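Side-chain contacts in Lin2960 protein (Listeria innocua, PDB 3OOP), which is of unknown function but probably binds DNA as a MarR-type transcription regulator: residues Lys21-Leu24 against Phe25-Ser29; Ala114-Glu117 against Lys118-Ala121. All blocks are in the same frame, centred on the assembly; numbering follows the deposited sequence. Where two conformers were deposited one is given.

Contact 1: Lys21-Leu24 against Phe25-Ser29; sequences KMHL and FLMRS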
loop_
_atom_site.group_PDB
_atom_site.type_symbol
_atom_site.label_atom_id
_atom_site.label_comp_id
_atom_site.label_asym_id
_atom_site.label_seq_id
_atom_site.Cartn_x
_atom_site.Cartn_y
_atom_site.Cartn_z
ATOM N N LYS A 21 5.497 -10.293 -1.647
ATOM C CA LYS A 21 5.947 -11.679 -1.538
ATOM C C LYS A 21 5.279 -12.578 -2.586
ATOM O O LYS A 21 5.897 -13.520 -3.092
ATOM C CB LYS A 21 5.696 -12.214 -0.125
ATOM C CG LYS A 21 6.764 -11.817 0.901
ATOM C CD LYS A 21 7.876 -12.844 0.993
ATOM C CE LYS A 21 8.693 -12.665 2.275
ATOM N NZ LYS A 21 9.909 -13.529 2.308
HETATM N N MSE A 22 4.029 -12.280 -2.916
HETATM C CA MSE A 22 3.309 -13.045 -3.941
HETATM C C MSE A 22 3.975 -12.854 -5.299
HETATM O O MSE A 22 4.194 -13.812 -6.049
HETATM C CB MSE A 22 1.850 -12.603 -3.992
HETATM C CG MSE A 22 1.030 -13.033 -2.782
HETATM SE SE MSE A 22 -0.591 -11.939 -2.592
HETATM C CE MSE A 22 -1.576 -12.683 -4.068
ATOM N N HIS A 23 4.336 -11.614 -5.609
ATOM C CA HIS A 23 5.051 -11.355 -6.850
ATOM C C HIS A 23 6.405 -12.086 -6.923
ATOM O O HIS A 23 6.739 -12.684 -7.945
ATOM C CB HIS A 23 5.245 -9.866 -7.071
ATOM C CG HIS A 23 5.923 -9.552 -8.364
ATOM N ND1 HIS A 23 5.344 -9.811 -9.588
ATOM C CD2 HIS A 23 7.136 -9.012 -8.625
ATOM C CE1 HIS A 23 6.168 -9.434 -10.550
ATOM N NE2 HIS A 23 7.263 -8.947 -9.991
ATOM N N LEU A 24 7.177 -12.038 -5.843
ATOM C CA LEU A 24 8.438 -12.773 -5.780
ATOM C C LEU A 24 8.242 -14.276 -5.974
ATOM O O LEU A 24 9.034 -14.919 -6.675
ATOM C CB LEU A 24 9.183 -12.481 -4.465
ATOM C CG LEU A 24 9.698 -11.046 -4.269
ATOM C CD1 LEU A 24 10.201 -10.850 -2.840
ATOM C CD2 LEU A 24 10.792 -10.703 -5.282
ATOM N N PHE A 25 7.186 -14.827 -5.371
ATOM C CA PHE A 25 6.874 -16.255 -5.469
ATOM C C PHE A 25 6.598 -16.682 -6.907
ATOM O O PHE A 25 7.142 -17.683 -7.394
ATOM C CB PHE A 25 5.660 -16.581 -4.594
ATOM C CG PHE A 25 5.292 -18.034 -4.577
ATOM C CD1 PHE A 25 6.063 -18.948 -3.878
ATOM C CD2 PHE A 25 4.156 -18.488 -5.250
ATOM C CE1 PHE A 25 5.712 -20.300 -3.838
ATOM C CE2 PHE A 25 3.794 -19.830 -5.216
ATOM C CZ PHE A 25 4.578 -20.743 -4.508
ATOM N N LEU A 26 5.759 -15.912 -7.591
ATOM C CA LEU A 26 5.466 -16.180 -8.998
ATOM C C LEU A 26 6.698 -16.049 -9.871
ATOM O O LEU A 26 6.875 -16.829 -10.806
ATOM C CB LEU A 26 4.355 -15.271 -9.501
ATOM C CG LEU A 26 3.003 -15.487 -8.814
ATOM C CD1 LEU A 26 1.974 -14.566 -9.449
ATOM C CD2 LEU A 26 2.534 -16.962 -8.899
HETATM N N MSE A 27 7.554 -15.084 -9.568
HETATM C CA MSE A 27 8.787 -14.929 -10.352
HETATM C C MSE A 27 9.766 -16.067 -10.090
HETATM O O MSE A 27 10.436 -16.519 -11.019
HETATM C CB MSE A 27 9.412 -13.542 -10.165
HETATM C CG MSE A 27 8.624 -12.418 -10.892
HETATM SE SE MSE A 27 8.077 -12.816 -12.761
HETATM C CE MSE A 27 6.321 -13.669 -12.509
ATOM N N ARG A 28 9.804 -16.576 -8.858
ATOM C CA ARG A 28 10.644 -17.751 -8.533
ATOM C C ARG A 28 10.242 -19.000 -9.307
ATOM O O ARG A 28 11.086 -19.852 -9.617
ATOM C CB ARG A 28 10.631 -18.067 -7.032
ATOM C CG ARG A 28 11.447 -17.117 -6.214
ATOM C CD ARG A 28 11.899 -17.723 -4.890
ATOM N NE ARG A 28 10.794 -18.033 -3.983
ATOM C CZ ARG A 28 10.120 -17.133 -3.269
ATOM N NH1 ARG A 28 10.404 -15.840 -3.367
ATOM N NH2 ARG A 28 9.143 -17.532 -2.468
ATOM N N SER A 29 8.955 -19.101 -9.626
ATOM C CA SER A 29 8.431 -20.286 -10.306
ATOM C C SER A 29 9.014 -20.444 -11.697
ATOM O O SER A 29 9.099 -21.557 -12.196
ATOM C CB SER A 29 6.895 -20.257 -10.365
ATOM O OG SER A 29 6.408 -19.388 -11.366
HETATM O O HOH W 1 8.057 -14.784 -1.742
#
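Four consecutive i to i+4 backbone hydrogen bonds, from F25, L26, M27 and R28 back to K21, M22, H23 and L24, carry this part of helix 2-29, the long N-terminal helix of a MarR-type winged helix-turn-helix protein. The straightest joins L26 N to M22 O, with an N-H...O angle of 169°. H23 and M27, a selenomethionine, meet one turn apart in a CH-pi contact. M27 CG lies over one face of the imidazole, 4.1 Å from the ring centroid and displaced toward the NE2-CE1 bond. A chi1 of -177° puts the H23 ring beside its own carbonyl carbon and leans it toward the next turn, where that methylene meets it. M27 then bends at chi2 and chi3, and SE sits obliquely to the same ring, 5.1 Å from its centroid; the M27 side chain also packs on P37 and W40 of helix 37-49. M22 and L26 pack on helix 99-119 and the second subunit. R28 folds back along the helix, its NH1 coming to 3.7 Å from L24 CB. One water donates to K21 O at 2.8 Å and accepts from R28 NH2 at 3.0 Å, lying at the guanidinium edge in its plane.

Contact 2: Ala114-Glu117 against Lys118-Ala121; sequences ASCE and KMFA
C116 touches both M119, a selenomethionine, and F120, three and four residues further on, where helix 99-119 runs out. The apolar contacts centre on its sulfur: SG lies 3.8 Å from M119 CE and 4.0 Å from F120 CD2. C116 holds SG anti to its own backbone N (chi1 -170°), which points the sulfur outward from the side of the helix, beside the methyl of M119 and the edge of the phenyl ring. M119 bends at chi3, and this turn brings CE back beside the sulfur.

The sulfur-aromatic contact is made at the rim of the ring. SG is 5.2 Å from the F120 centroid and 85° off the ring normal, so the sulfur meets the edge carbons CD2 and CE2 and does not stack over the face. The carbonyl of the same cysteine also comes to this edge, C116 O lying 3.4 Å from F120 CD2 and near the ring plane.

Backbone hydrogen bonds close the last turn. K118 N and M119 N bond to A114 O and S115 O, and F120 N reaches C116 O at 3.2 Å; a second, weak bond runs from F120 N to E117 O. F120 is the first residue to leave helical backbone angles, and A121 N turns to K118 O, an i to i+3 bond.

On the polar side, K118 begins against the backbone, with CG 3.5 Å from A114 O, before its end leads away, while E117, extended beyond CG, runs back along the helix. On the buried side, M119 and F120 pack on M22 of helix 2-29, and C116, M119 and F120 also meet the second subunit. The arrangement is a helix C-terminus with a Cys sulfur-aromatic contact, set where helices near both chain ends build the dimer interface, as in MarR-family proteins.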
loop_
_atom_site.group_PDB
_atom_site.type_symbol
_atom_site.label_atom_id
_atom_site.label_comp_id
_atom_site.label_asym_id
_atom_site.label_seq_id
_atom_site.Cartn_x
_atom_site.Cartn_y
_atom_site.Cartn_z
ATOM N N ALA A 114 -0.048 -22.409 -12.305
ATOM C CA ALA A 114 0.021 -23.485 -11.311
ATOM C C ALA A 114 0.512 -22.962 -9.957
ATOM O O ALA A 114 -0.036 -23.330 -8.909
ATOM C CB ALA A 114 0.886 -24.639 -11.803
ATOM N N SER A 115 1.522 -22.088 -9.973
ATOM C CA SER A 115 2.017 -21.457 -8.733
ATOM C C SER A 115 0.988 -20.527 -8.107
ATOM O O SER A 115 0.840 -20.471 -6.882
ATOM C CB SER A 115 3.321 -20.700 -8.997
ATOM O OG SER A 115 4.330 -21.622 -9.352
ATOM N N CYS A 116 0.263 -19.809 -8.955
ATOM C CA CYS A 116 -0.816 -18.942 -8.514
ATOM C C CYS A 116 -1.922 -19.728 -7.779
ATOM O O CYS A 116 -2.422 -19.285 -6.742
ATOM C CB CYS A 116 -1.382 -18.189 -9.714
ATOM S SG CYS A 116 -2.510 -16.886 -9.270
ATOM N N GLU A 117 -2.271 -20.901 -8.298
ATOM C CA GLU A 117 -3.227 -21.793 -7.623
ATOM C C GLU A 117 -2.723 -22.188 -6.233
ATOM O O GLU A 117 -3.505 -22.231 -5.276
ATOM C CB GLU A 117 -3.516 -23.043 -8.463
ATOM C CG GLU A 117 -4.330 -22.758 -9.723
ATOM C CD GLU A 117 -4.411 -23.949 -10.677
ATOM O OE1 GLU A 117 -3.903 -25.052 -10.350
ATOM O OE2 GLU A 117 -4.997 -23.777 -11.767
ATOM N N LYS A 118 -1.422 -22.471 -6.124
ATOM C CA LYS A 118 -0.810 -22.839 -4.843
ATOM C C LYS A 118 -0.875 -21.690 -3.844
ATOM O O LYS A 118 -1.179 -21.891 -2.677
ATOM C CB LYS A 118 0.641 -23.283 -5.027
ATOM C CG LYS A 118 0.820 -24.594 -5.773
ATOM C CD LYS A 118 2.288 -25.056 -5.778
ATOM C CE LYS A 118 2.678 -25.748 -4.467
ATOM N NZ LYS A 118 4.081 -26.295 -4.501
HETATM N N MSE A 119 -0.606 -20.488 -4.335
HETATM C CA MSE A 119 -0.631 -19.267 -3.548
HETATM C C MSE A 119 -1.995 -19.044 -2.888
HETATM O O MSE A 119 -2.076 -18.609 -1.730
HETATM C CB MSE A 119 -0.352 -18.117 -4.502
HETATM C CG MSE A 119 -0.042 -16.809 -3.909
HETATM SE SE MSE A 119 0.998 -15.936 -5.327
HETATM C CE MSE A 119 -0.456 -15.339 -6.469
ATOM N N PHE A 120 -3.057 -19.327 -3.644
ATOM C CA PHE A 120 -4.424 -19.101 -3.183
ATOM C C PHE A 120 -5.124 -20.337 -2.619
ATOM O O PHE A 120 -6.326 -20.296 -2.357
ATOM C CB PHE A 120 -5.264 -18.469 -4.289
ATOM C CG PHE A 120 -4.950 -17.023 -4.529
ATOM C CD1 PHE A 120 -5.404 -16.041 -3.646
ATOM C CD2 PHE A 120 -4.202 -16.633 -5.640
ATOM C CE1 PHE A 120 -5.103 -14.690 -3.861
ATOM C CE2 PHE A 120 -3.908 -15.278 -5.866
ATOM C CZ PHE A 120 -4.360 -14.310 -4.983
ATOM N N ALA A 121 -4.376 -21.413 -2.406
ATOM C CA ALA A 121 -4.931 -22.623 -1.801
ATOM C C ALA A 121 -5.697 -22.322 -0.506
ATOM O O ALA A 121 -5.163 -21.691 0.403
ATOM C CB ALA A 121 -3.822 -23.671 -1.562
#

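Contacts 1 and 2 belong to different helices, 2-29 and 99-119, that pack against each other, with centres 11 Å apart. M22 CE meets F120 CZ at 3.4 Å, L26 CD2 approaches C116 N, and F25 CE2 comes to 3.5 Å from S115 O. Each contact is partly buried: M22 and L26 in one, C116, M119 and F120 in the other, all of which also touch the second subunit. Most of the charged side chains are exposed, though R28 still lies near that subunit. Their chemistry differs with position: residues 21-29, in the last turns of a long helix, mix polar, aromatic and water-mediated contacts, whereas residues 114-121 finish their helix with sulfur and apolar ones.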